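Local coordinates for putative cell wall hydrolase phosphatase-associated protein (PDB 7CFL) that probably cleaves peptide bonds in cell-wall peptidoglycan as an autolysin, this chain being its NlpC/P60-family (C40) cysteine peptidase catalytic domain, at residues I18-A21 against K22-G26; T45-V48 against M49-V53. All coordinates share one frame; numbering follows the deposited sequence.

Contact 1. Residues I18-A21 against K22-G26; sequences ISFA and KTLLG
Ile18 O accepts the backbone N of Lys22 at 2.9 Å in a regular i to i+4 bond of helix 13-22, and from there the spacing shortens. Thr23 N makes only weak bonds, to Ser19 O and to Phe20 O, whereas Leu24 N donates to Ala21 O, three residues back, at 3.1 Å. That last donor stands 55° out of the carbonyl plane. Lys22 to Leu25 then form a type I beta turn closed by Leu25 N on Lys22 O, and Gly26, with positive phi, carries the chain onward.

The Thr23 side chain adds a bond of its own at this bend. Its OG1 sits between the backbone N and the carbonyl carbon (chi1 68°), bending back to donate to Phe20 O at 2.6 Å in the carbonyl plane; Phe20 O is thus shared between this short bond and the weak one from the same residue's N. On the flank occupied by Ile18, the extended Lys22 chain runs alongside the isoleucine in the same direction, CE lying 3.8 Å from Ile18 CG2, while Lys22 CG rests 3.3 Å from Ile18 O. Apolar packing comes from Phe20, whose CG is anti to the backbone N (chi1 -180°). This swings the ring outward and somewhat forward, so that CE2 meets Leu24 CD1 at 3.9 Å, with the leucine methyl oblique to the ring.

Ala21 and Leu24 are buried against Phe44 of helix 41-53, and Phe20 lies on Lys51 and Ser52 of that same helix. Ile107 of strand 105-110 touches Ala21 and Leu25, and the backbone of Gly26 is hydrogen-bonded to Val117.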
loop_
_atom_site.group_PDB
_atom_site.type_symbol
_atom_site.label_atom_id
_atom_site.label_comp_id
_atom_site.label_asym_id
_atom_site.label_seq_id
_atom_site.Cartn_x
_atom_site.Cartn_y
_atom_site.Cartn_z
ATOM N N ILE A 18 8.516 -4.042 6.331
ATOM C CA ILE A 18 8.290 -2.690 6.911
ATOM C C ILE A 18 9.631 -1.946 6.989
ATOM O O ILE A 18 9.670 -0.771 6.568
ATOM C CB ILE A 18 7.512 -2.788 8.233
ATOM C CG1 ILE A 18 6.117 -3.355 7.945
ATOM C CG2 ILE A 18 7.484 -1.442 8.946
ATOM C CD1 ILE A 18 5.284 -3.583 9.170
ATOM N N SER A 19 10.702 -2.567 7.484
ATOM C CA SER A 19 11.999 -1.854 7.643
ATOM C C SER A 19 12.555 -1.469 6.271
ATOM O O SER A 19 13.071 -0.358 6.167
ATOM C CB SER A 19 12.995 -2.621 8.459
ATOM O OG SER A 19 13.194 -3.912 7.928
ATOM N N PHE A 20 12.416 -2.311 5.249
ATOM C CA PHE A 20 12.880 -1.945 3.880
ATOM C C PHE A 20 12.039 -0.767 3.367
ATOM O O PHE A 20 12.584 0.195 2.821
ATOM C CB PHE A 20 12.733 -3.114 2.914
ATOM C CG PHE A 20 13.204 -2.742 1.540
ATOM C CD1 PHE A 20 14.529 -2.414 1.325
ATOM C CD2 PHE A 20 12.289 -2.560 0.509
ATOM C CE1 PHE A 20 14.935 -2.015 0.056
ATOM C CE2 PHE A 20 12.699 -2.150 -0.750
ATOM C CZ PHE A 20 14.025 -1.888 -0.972
ATOM N N ALA A 21 10.712 -0.852 3.513
ATOM C CA ALA A 21 9.765 0.192 3.055
ATOM C C ALA A 21 10.129 1.528 3.694
ATOM O O ALA A 21 10.099 2.549 2.979
ATOM C CB ALA A 21 8.342 -0.198 3.385
ATOM N N LYS A 22 10.517 1.531 4.972
ATOM C CA LYS A 22 10.834 2.802 5.684
ATOM C C LYS A 22 12.099 3.463 5.099
ATOM O O LYS A 22 12.169 4.711 5.169
ATOM C CB LYS A 22 10.920 2.578 7.190
ATOM C CG LYS A 22 9.566 2.322 7.834
ATOM C CD LYS A 22 9.588 2.540 9.322
ATOM C CE LYS A 22 8.303 2.074 9.961
ATOM N NZ LYS A 22 8.404 1.988 11.431
ATOM N N THR A 23 13.037 2.693 4.523
ATOM C CA THR A 23 14.274 3.252 3.894
ATOM C C THR A 23 13.880 4.120 2.695
ATOM O O THR A 23 14.713 4.963 2.285
ATOM C CB THR A 23 15.310 2.223 3.413
ATOM O OG1 THR A 23 14.859 1.446 2.301
ATOM C CG2 THR A 23 15.810 1.303 4.500
ATOM N N LEU A 24 12.692 3.917 2.124
ATOM C CA LEU A 24 12.231 4.642 0.916
ATOM C C LEU A 24 11.389 5.868 1.282
ATOM O O LEU A 24 10.849 6.497 0.336
ATOM C CB LEU A 24 11.471 3.676 0.008
ATOM C CG LEU A 24 12.204 2.403 -0.413
ATOM C CD1 LEU A 24 11.269 1.476 -1.155
ATOM C CD2 LEU A 24 13.406 2.715 -1.294
ATOM N N LEU A 25 11.159 6.150 2.580
ATOM C CA LEU A 25 10.427 7.367 3.032
ATOM C C LEU A 25 11.018 8.588 2.329
ATOM O O LEU A 25 12.259 8.687 2.267
ATOM C CB LEU A 25 10.492 7.543 4.556
ATOM C CG LEU A 25 9.493 6.676 5.334
ATOM C CD1 LEU A 25 9.884 6.557 6.794
ATOM C CD2 LEU A 25 8.086 7.232 5.214
ATOM N N GLY A 26 10.141 9.438 1.790
ATOM C CA GLY A 26 10.519 10.722 1.183
ATOM C C GLY A 26 10.777 10.586 -0.304
ATOM O O GLY A 26 11.021 11.649 -0.937
#

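Contact 2. Residues T45-V48 against M49-V53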
loop_
_atom_site.group_PDB
_atom_site.type_symbol
_atom_site.label_atom_id
_atom_site.label_comp_id
_atom_site.label_asym_id
_atom_site.label_seq_id
_atom_site.Cartn_x
_atom_site.Cartn_y
_atom_site.Cartn_z
ATOM N N THR A 45 4.371 -0.832 -3.548
ATOM C CA THR A 45 4.096 -2.132 -2.884
ATOM C C THR A 45 4.753 -3.284 -3.654
ATOM O O THR A 45 5.401 -4.117 -3.007
ATOM C CB THR A 45 2.606 -2.348 -2.645
ATOM O OG1 THR A 45 1.877 -2.314 -3.870
ATOM C CG2 THR A 45 2.058 -1.315 -1.699
ATOM N N GLN A 46 4.638 -3.331 -4.991
ATOM C CA GLN A 46 5.332 -4.380 -5.775
ATOM C C GLN A 46 6.829 -4.382 -5.437
ATOM O O GLN A 46 7.393 -5.468 -5.253
ATOM C CB GLN A 46 5.078 -4.245 -7.276
ATOM C CG GLN A 46 5.395 -5.518 -8.039
ATOM C CD GLN A 46 5.311 -5.307 -9.524
ATOM O OE1 GLN A 46 6.006 -4.432 -10.068
ATOM N NE2 GLN A 46 4.554 -6.145 -10.195
ATOM N N TYR A 47 7.503 -3.232 -5.563
ATOM C CA TYR A 47 8.967 -3.140 -5.389
ATOM C C TYR A 47 9.385 -3.579 -3.975
ATOM O O TYR A 47 10.343 -4.393 -3.791
ATOM C CB TYR A 47 9.398 -1.706 -5.663
ATOM C CG TYR A 47 10.882 -1.481 -5.507
ATOM C CD1 TYR A 47 11.783 -1.806 -6.520
ATOM C CD2 TYR A 47 11.386 -0.893 -4.360
ATOM C CE1 TYR A 47 13.141 -1.571 -6.368
ATOM C CE2 TYR A 47 12.731 -0.651 -4.191
ATOM C CZ TYR A 47 13.613 -0.974 -5.208
ATOM O OH TYR A 47 14.934 -0.705 -5.033
ATOM N N VAL A 48 8.639 -3.105 -2.967
ATOM C CA VAL A 48 8.965 -3.426 -1.553
ATOM C C VAL A 48 8.847 -4.950 -1.384
ATOM O O VAL A 48 9.759 -5.540 -0.802
ATOM C CB VAL A 48 8.049 -2.664 -0.570
ATOM C CG1 VAL A 48 8.025 -3.316 0.818
ATOM C CG2 VAL A 48 8.413 -1.191 -0.489
ATOM N N MET A 49 7.733 -5.550 -1.803
ATOM C CA MET A 49 7.498 -7.013 -1.657
ATOM C C MET A 49 8.590 -7.829 -2.355
ATOM O O MET A 49 9.093 -8.802 -1.760
ATOM C CB MET A 49 6.108 -7.384 -2.179
ATOM C CG MET A 49 4.968 -7.023 -1.189
ATOM S SD MET A 49 5.212 -7.672 0.501
ATOM C CE MET A 49 4.029 -6.620 1.341
ATOM N N LYS A 50 8.977 -7.432 -3.573
ATOM C CA LYS A 50 9.967 -8.174 -4.394
ATOM C C LYS A 50 11.364 -8.078 -3.739
ATOM O O LYS A 50 12.055 -9.101 -3.693
ATOM C CB LYS A 50 9.975 -7.627 -5.830
ATOM C CG LYS A 50 11.044 -8.212 -6.747
ATOM C CD LYS A 50 11.048 -7.595 -8.135
ATOM C CE LYS A 50 11.672 -6.212 -8.194
ATOM N NZ LYS A 50 11.755 -5.695 -9.584
ATOM N N LYS A 51 11.745 -6.898 -3.237
ATOM C CA LYS A 51 13.142 -6.593 -2.820
ATOM C C LYS A 51 13.376 -7.043 -1.380
ATOM O O LYS A 51 14.514 -7.456 -1.061
ATOM C CB LYS A 51 13.445 -5.105 -2.961
ATOM C CG LYS A 51 13.663 -4.664 -4.400
ATOM C CD LYS A 51 15.046 -4.975 -4.971
ATOM C CE LYS A 51 15.631 -3.815 -5.748
ATOM N NZ LYS A 51 16.916 -4.165 -6.396
ATOM N N SER A 52 12.358 -6.972 -0.520
ATOM C CA SER A 52 12.536 -7.295 0.908
ATOM C C SER A 52 12.626 -8.820 1.061
ATOM O O SER A 52 13.651 -9.319 1.576
ATOM C CB SER A 52 11.431 -6.685 1.731
ATOM O OG SER A 52 10.171 -7.133 1.292
ATOM N N VAL A 53 11.614 -9.527 0.571
ATOM C CA VAL A 53 11.362 -10.967 0.877
ATOM C C VAL A 53 11.111 -11.786 -0.397
ATOM O O VAL A 53 10.909 -12.993 -0.261
ATOM C CB VAL A 53 10.209 -11.109 1.895
ATOM C CG1 VAL A 53 10.602 -10.520 3.237
ATOM C CG2 VAL A 53 8.906 -10.501 1.407
#
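Helix 41-53 is the sheet-packed helix of the NlpC/P60 fold, and residues Thr45-Val48 and Met49-Val53 are joined there by successive i to i+4 bonds. Met49 N donates to Thr45 O at 3.0 Å and nearly straight (N-H...O 171°); Lys50 N and Lys51 N follow on Gln46 O and Tyr47 O. Val48 O takes two donors, Ser52 N at 3.0 Å and Ser52 OG at 2.7 Å, which reach it from opposite faces of its carbonyl plane. The hydroxyl is folded back over the helix to do so, with OG between the backbone N and the carbonyl carbon (chi1 58°).

In this family the corresponding helix packs on the antiparallel sheet and bears the nucleophilic cysteine at its N-terminal end, an arrangement probably kept here. Its inward side is largely apolar: Val48 lies on Ile99, and Met49 on Leu81 and on Val17 of helix 13-22. Thr45, also facing the sheet, is the polar exception, its OG1 hydrogen-bonded to Ser42 O and Gln64 OE1.

Farther round the helix, Lys51 bends at chi2 and chi3 across the Tyr47 ring. Its CG sits over one face, 3.8 Å from the ring centroid and 17° off the normal, a CH-pi contact, and the chain continues outward until CE comes 3.3 Å from Tyr47 OH. Tyr47 also meets the ring of Phe39.

How the contacts relate
Contacts 1 and 2 belong to consecutive helices, 13-22 and 41-53, packed against each other; the centres of the two contacts lie about 11 Å apart. Phe20 CZ lies 3.7 Å from Tyr47 CE2, and Leu24 CD1 is 4.0 Å from Val48 CG2, so each contact supplies part of one apolar interface. Both are partly buried, but contact 2 runs along a helix and keeps regular backbone bonding, whereas contact 1 follows a helix into a turn, where the i to i+4 pattern gives way to i to i+3 and Thr23 N is only weakly bonded. Each has a hydroxyl folded back to a main-chain oxygen, three residues earlier in contact 1 and four in contact 2. The exposed lysines differ in their partners: Lys22 runs beside Ile18, whereas Lys51 crosses the Tyr47 face.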